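Long-range contact in SPD1 nuclease (Streptococcus pyogenes, PDB 2XGR), which hydrolyses DNA as a prophage-encoded extracellular endonuclease, probably with the help of a bound metal ion, as in other His-Me finger nucleases: residues Leu62-Leu67 / Leu130-Asn136. Numbering follows the deposited sequence.
Sequences LQLGEL and LNDEPRN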
loop_
_atom_site.group_PDB
_atom_site.type_symbol
_atom_site.label_atom_id
_atom_site.label_comp_id
_atom_site.label_asym_id
_atom_site.label_seq_id
_atom_site.Cartn_x
_atom_site.Cartn_y
_atom_site.Cartn_z
ATOM N N LEU A 62 -9.310 2.023 -9.858
ATOM C CA LEU A 62 -7.952 1.537 -9.687
ATOM C C LEU A 62 -7.175 2.081 -10.862
ATOM O O LEU A 62 -7.552 1.903 -11.991
ATOM C CB LEU A 62 -7.955 0.018 -9.689
ATOM C CG LEU A 62 -6.591 -0.679 -9.704
ATOM C CD1 LEU A 62 -5.892 -0.415 -8.356
ATOM C CD2 LEU A 62 -6.794 -2.183 -9.942
ATOM N N GLN A 63 -6.128 2.834 -10.559
ATOM C CA GLN A 63 -5.276 3.396 -11.608
ATOM C C GLN A 63 -3.870 2.809 -11.473
ATOM O O GLN A 63 -3.286 2.899 -10.403
ATOM C CB GLN A 63 -5.349 4.927 -11.468
ATOM C CG GLN A 63 -4.805 5.630 -12.733
ATOM C CD GLN A 63 -5.463 6.997 -13.033
ATOM O OE1 GLN A 63 -4.859 7.790 -13.762
ATOM N NE2 GLN A 63 -6.654 7.295 -12.465
ATOM N N LEU A 64 -3.295 2.268 -12.552
ATOM C CA LEU A 64 -1.991 1.655 -12.476
ATOM C C LEU A 64 -1.023 2.488 -13.298
ATOM O O LEU A 64 -1.287 2.726 -14.463
ATOM C CB LEU A 64 -2.049 0.256 -13.060
ATOM C CG LEU A 64 -2.971 -0.746 -12.316
ATOM C CD1 LEU A 64 -3.017 -2.134 -13.031
ATOM C CD2 LEU A 64 -2.516 -0.840 -10.869
ATOM N N GLY A 65 0.134 2.815 -12.767
ATOM C CA GLY A 65 1.062 3.562 -13.589
ATOM C C GLY A 65 1.635 2.700 -14.720
ATOM O O GLY A 65 1.558 1.492 -14.700
ATOM N N GLU A 66 2.132 3.354 -15.763
ATOM C CA GLU A 66 2.813 2.590 -16.860
ATOM C C GLU A 66 4.007 1.734 -16.374
ATOM O O GLU A 66 4.643 2.004 -15.322
ATOM C CB GLU A 66 3.339 3.629 -17.913
ATOM C CG GLU A 66 4.581 4.321 -17.313
ATOM C CD GLU A 66 5.028 5.534 -18.052
ATOM O OE1 GLU A 66 5.043 5.491 -19.297
ATOM O OE2 GLU A 66 5.335 6.542 -17.376
ATOM N N LEU A 67 4.299 0.653 -17.096
ATOM C CA LEU A 67 5.616 0.051 -16.969
ATOM C C LEU A 67 6.599 0.956 -17.663
ATOM O O LEU A 67 6.322 1.457 -18.758
ATOM C CB LEU A 67 5.653 -1.319 -17.638
ATOM C CG LEU A 67 4.701 -2.354 -17.023
ATOM C CD1 LEU A 67 4.861 -3.673 -17.815
ATOM C CD2 LEU A 67 5.107 -2.589 -15.524
ATOM N N LEU A 130 -6.301 -8.000 -8.155
ATOM C CA LEU A 130 -5.422 -8.259 -9.330
ATOM C C LEU A 130 -4.457 -9.405 -9.112
ATOM O O LEU A 130 -3.857 -9.532 -8.058
ATOM C CB LEU A 130 -4.526 -7.046 -9.647
ATOM C CG LEU A 130 -5.275 -5.753 -9.938
ATOM C CD1 LEU A 130 -4.153 -4.729 -10.146
ATOM C CD2 LEU A 130 -6.169 -5.911 -11.219
ATOM N N ASN A 131 -4.379 -10.277 -10.114
ATOM C CA ASN A 131 -3.488 -11.447 -10.087
ATOM C C ASN A 131 -2.516 -11.275 -11.253
ATOM O O ASN A 131 -2.954 -11.103 -12.399
ATOM C CB ASN A 131 -4.326 -12.707 -10.374
ATOM C CG ASN A 131 -5.233 -13.084 -9.197
ATOM O OD1 ASN A 131 -4.737 -13.477 -8.143
ATOM N ND2 ASN A 131 -6.553 -12.932 -9.365
ATOM N N ASP A 132 -1.228 -11.370 -10.949
ATOM C CA ASP A 132 -0.179 -11.357 -11.982
ATOM C C ASP A 132 -0.126 -10.139 -12.878
ATOM O O ASP A 132 0.332 -10.256 -14.010
ATOM C CB ASP A 132 -0.230 -12.613 -12.869
ATOM C CG ASP A 132 0.979 -13.508 -12.659
ATOM O OD1 ASP A 132 0.814 -14.554 -11.967
ATOM O OD2 ASP A 132 2.095 -13.151 -13.157
ATOM N N GLU A 133 -0.579 -8.980 -12.415
ATOM C CA GLU A 133 -0.562 -7.774 -13.246
ATOM C C GLU A 133 0.775 -7.069 -13.006
ATOM O O GLU A 133 1.078 -6.653 -11.893
ATOM C CB GLU A 133 -1.773 -6.883 -12.861
ATOM C CG GLU A 133 -1.674 -5.385 -13.302
ATOM C CD GLU A 133 -1.328 -5.289 -14.759
ATOM O OE1 GLU A 133 -1.932 -6.080 -15.508
ATOM O OE2 GLU A 133 -0.301 -4.695 -15.174
ATOM N N PRO A 134 1.650 -6.965 -14.047
ATOM C CA PRO A 134 2.985 -6.493 -13.719
ATOM C C PRO A 134 3.005 -5.055 -13.205
ATOM O O PRO A 134 3.983 -4.684 -12.532
ATOM C CB PRO A 134 3.746 -6.598 -15.067
ATOM C CG PRO A 134 2.694 -6.730 -16.059
ATOM C CD PRO A 134 1.587 -7.488 -15.418
ATOM N N ARG A 135 2.041 -4.247 -13.627
ATOM C CA ARG A 135 1.998 -2.823 -13.143
ATOM C C ARG A 135 1.631 -2.692 -11.667
ATOM O O ARG A 135 1.762 -1.610 -11.086
ATOM C CB ARG A 135 0.971 -2.033 -13.895
ATOM C CG ARG A 135 1.458 -1.855 -15.348
ATOM C CD ARG A 135 0.258 -1.345 -16.143
ATOM N NE ARG A 135 0.566 -1.464 -17.551
ATOM C CZ ARG A 135 0.510 -2.575 -18.295
ATOM N NH1 ARG A 135 0.302 -3.831 -17.782
ATOM N NH2 ARG A 135 0.664 -2.396 -19.606
ATOM N N ASN A 136 1.220 -3.812 -11.063
ATOM C CA ASN A 136 0.991 -3.866 -9.601
ATOM C C ASN A 136 1.946 -4.827 -8.880
ATOM O O ASN A 136 1.715 -5.251 -7.736
ATOM C CB ASN A 136 -0.473 -4.283 -9.356
ATOM C CG ASN A 136 -0.900 -4.038 -7.920
ATOM O OD1 ASN A 136 -0.699 -2.922 -7.421
ATOM N ND2 ASN A 136 -1.386 -5.121 -7.183
HETATM O O HOH W 1 2.870 0.604 -12.474
#
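Residues 62-67 are the end of a strand and the extended chain that follows. Residues 130-136 form a loop with a short 3-10 turn at Pro-134 and Arg-135. The backbones are 10.1 Å apart at the CA atoms of Leu-62 and Leu-130 and come within 6.0 Å at those of Leu-67 and Arg-135. The turn is held by the backbone hydrogen bond from Asn-136 N to Glu-133 O (3.0 Å).

Leu-62 and Leu-64 fill the space beside Leu-130. Leu-62 CD2 meets Leu-130 CD1 at 3.7 Å. Leu-64 CD1 packs on Leu-130 CD1 (4.0 Å) and on Glu-133 CG (3.5 Å). Further along, Leu-67 CD1 touches Pro-134 CG (4.1 Å), and Leu-67 CG covers one face of the Arg-135 guanidinium. Glu-133 OE2 accepts from both Arg-135 N and Arg-135 NH1, each at 2.8 Å; the NH1 pair is a salt bridge. Both lie within 130-136 and hold the Arg-135 side chain to its own loop. One water links the backbones, 2.7 Å from Gly-65 O and 2.8 Å from Arg-135 O.

Leu-62 and Leu-64 also rest on Ser-76 of the paired strand 76-80. Asn-136 OD1 is hydrogen-bonded to Ser-76 OG and Val-123 N. Residues 130-136 belong to the link between strands 119-121 and 137-139, an antiparallel pair consistent with the hairpin of the His-Me finger fold. The contact thus joins this pair to the large antiparallel sheet.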